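Local coordinates for hypothetical protein TM1010 (Thermotoga maritima, PDB 2F4P), which is of unknown function but belongs to the cupin superfamily, whose domain is a beta-barrel of antiparallel strands, and forms a two-chain assembly, at residues T48-V53 / V116-S121. Residues are numbered along the deposited sequence; the frame is centred on the assembly and turned at random. Where two conformers were deposited one is given.
Sequences TQVYDV and VHIGIS
Tyr51 lies across Gly119, its antiparallel partner, and reaches Ser121 with its hydroxyl. The two residues belong to strands 49-55 and 115-121, neighbours in one sheet of the cupin beta-barrel. Gly119 O sits 3.5 Å above the plane of the Tyr51 ring, over its centre. Gly119 has no side chain between its backbone and the ring, and Tyr51 CE2 lies 3.5 Å from Gly119 CA. At the ring edge, Tyr51 OH and Ser121 OG form a 2.6 Å hydrogen bond, in which either may donate. Gln70 is a second hydrogen-bond partner of Tyr51 OH.

His117 and Val53 pair further along the same face. Their side chains run side by side and point the same way. Val53 CB stands over one face of the imidazole, offset toward the rim, and CG2 comes 3.9 Å from His117 CE1. The imidazole is turned so that His117 ND1 donates to Ile118 O at 2.9 Å, nearly straight at 172°. It approaches from above that carbonyl plane. His107 meets the same ring.

Val50, Ile118 and Ile120 make the apolar part of the other face, which Asp52 shares. Val50 CG1 meets Ile118 CG2 at 3.8 Å, and the two side chains cross obliquely. Beside Ile120, where the first strand starts, Thr48 CG2 lies 3.5 Å from Ile120 CG2, a tight methyl contact. Ile118 and Ile120 each pack on their own counterpart in the second subunit.

Six backbone hydrogen bonds join the strands through Gln49-Ser121, Tyr51-Gly119 and Val53-His117. The chemistry thus divides by face: Tyr51 and Ser121 bond across the strands on one, while branched aliphatic groups on the other contribute to the dimer interface.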
loop_
_atom_site.group_PDB
_atom_site.type_symbol
_atom_site.label_atom_id
_atom_site.label_comp_id
_atom_site.label_asym_id
_atom_site.label_seq_id
_atom_site.Cartn_x
_atom_site.Cartn_y
_atom_site.Cartn_z
ATOM N N THR A 48 -8.279 1.067 8.295
ATOM C CA THR A 48 -7.529 0.378 7.252
ATOM C C THR A 48 -6.336 -0.322 7.904
ATOM O O THR A 48 -5.686 0.250 8.768
ATOM C CB THR A 48 -6.967 1.421 6.255
ATOM O OG1 THR A 48 -8.013 2.279 5.812
ATOM C CG2 THR A 48 -6.301 0.785 5.058
ATOM N N GLN A 49 -6.046 -1.558 7.506
ATOM C CA GLN A 49 -4.807 -2.184 7.902
ATOM C C GLN A 49 -3.981 -2.454 6.668
ATOM O O GLN A 49 -4.525 -2.604 5.580
ATOM C CB GLN A 49 -5.089 -3.453 8.664
ATOM C CG GLN A 49 -5.602 -3.182 10.031
ATOM C CD GLN A 49 -5.865 -4.445 10.787
ATOM O OE1 GLN A 49 -6.375 -5.422 10.229
ATOM N NE2 GLN A 49 -5.517 -4.448 12.068
ATOM N N VAL A 50 -2.660 -2.449 6.840
ATOM C CA VAL A 50 -1.719 -2.654 5.733
ATOM C C VAL A 50 -0.646 -3.660 6.195
ATOM O O VAL A 50 -0.152 -3.612 7.333
ATOM C CB VAL A 50 -1.055 -1.328 5.275
ATOM C CG1 VAL A 50 -0.190 -1.544 4.049
ATOM C CG2 VAL A 50 -2.100 -0.255 4.992
ATOM N N TYR A 51 -0.318 -4.590 5.307
ATOM C CA TYR A 51 0.665 -5.617 5.620
ATOM C C TYR A 51 1.465 -5.956 4.385
ATOM O O TYR A 51 1.086 -5.618 3.272
ATOM C CB TYR A 51 -0.007 -6.863 6.208
ATOM C CG TYR A 51 -1.382 -7.048 5.657
ATOM C CD1 TYR A 51 -2.475 -6.372 6.210
ATOM C CD2 TYR A 51 -1.592 -7.857 4.554
ATOM C CE1 TYR A 51 -3.734 -6.497 5.667
ATOM C CE2 TYR A 51 -2.855 -8.004 4.015
ATOM C CZ TYR A 51 -3.916 -7.328 4.569
ATOM O OH TYR A 51 -5.141 -7.499 3.998
ATOM N N ASP A 52 2.601 -6.585 4.627
ATOM C CA ASP A 52 3.516 -7.014 3.577
ATOM C C ASP A 52 3.667 -8.503 3.771
ATOM O O ASP A 52 3.945 -8.938 4.902
ATOM C CB ASP A 52 4.865 -6.325 3.762
ATOM C CG ASP A 52 5.735 -6.396 2.517
ATOM O OD1 ASP A 52 5.204 -6.368 1.387
ATOM O OD2 ASP A 52 6.960 -6.458 2.670
ATOM N N VAL A 53 3.459 -9.280 2.704
ATOM C CA VAL A 53 3.392 -10.751 2.780
ATOM C C VAL A 53 4.361 -11.398 1.780
ATOM O O VAL A 53 4.414 -10.988 0.612
ATOM C CB VAL A 53 1.978 -11.289 2.445
ATOM C CG1 VAL A 53 1.816 -12.785 2.893
ATOM C CG2 VAL A 53 0.898 -10.415 3.052
ATOM N N VAL A 116 5.436 -11.814 -3.441
ATOM C CA VAL A 116 5.499 -10.796 -2.408
ATOM C C VAL A 116 4.525 -9.710 -2.778
ATOM O O VAL A 116 4.521 -9.228 -3.928
ATOM C CB VAL A 116 6.897 -10.165 -2.283
ATOM C CG1 VAL A 116 6.955 -9.177 -1.080
ATOM C CG2 VAL A 116 7.963 -11.267 -2.180
ATOM N N HIS A 117 3.709 -9.313 -1.808
ATOM C CA HIS A 117 2.775 -8.247 -2.051
ATOM C C HIS A 117 2.453 -7.455 -0.780
ATOM O O HIS A 117 2.596 -7.963 0.342
ATOM C CB HIS A 117 1.495 -8.787 -2.727
ATOM C CG HIS A 117 0.562 -9.488 -1.803
ATOM N ND1 HIS A 117 -0.306 -8.812 -0.977
ATOM C CD2 HIS A 117 0.339 -10.807 -1.589
ATOM C CE1 HIS A 117 -0.995 -9.684 -0.263
ATOM N NE2 HIS A 117 -0.636 -10.902 -0.628
ATOM N N ILE A 118 2.045 -6.203 -0.991
ATOM C CA ILE A 118 1.413 -5.395 0.025
ATOM C C ILE A 118 -0.072 -5.723 -0.006
ATOM O O ILE A 118 -0.660 -5.928 -1.080
ATOM C CB ILE A 118 1.651 -3.879 -0.230
ATOM C CG1 ILE A 118 3.149 -3.540 -0.080
ATOM C CG2 ILE A 118 0.825 -3.014 0.741
ATOM C CD1 ILE A 118 3.591 -2.325 -0.854
ATOM N N GLY A 119 -0.676 -5.858 1.168
ATOM C CA GLY A 119 -2.124 -6.018 1.262
ATOM C C GLY A 119 -2.718 -4.877 2.049
ATOM O O GLY A 119 -2.119 -4.436 3.039
ATOM N N ILE A 120 -3.876 -4.381 1.598
ATOM C CA ILE A 120 -4.597 -3.326 2.289
ATOM C C ILE A 120 -5.986 -3.875 2.615
ATOM O O ILE A 120 -6.741 -4.209 1.693
ATOM C CB ILE A 120 -4.728 -2.077 1.417
ATOM C CG1 ILE A 120 -3.360 -1.639 0.908
ATOM C CG2 ILE A 120 -5.380 -0.947 2.188
ATOM C CD1 ILE A 120 -3.385 -0.586 -0.153
ATOM N N SER A 121 -6.288 -4.034 3.899
ATOM C CA SER A 121 -7.647 -4.373 4.330
ATOM C C SER A 121 -8.405 -3.046 4.533
ATOM O O SER A 121 -8.101 -2.282 5.442
ATOM C CB SER A 121 -7.640 -5.175 5.625
ATOM O OG SER A 121 -6.947 -6.382 5.476
#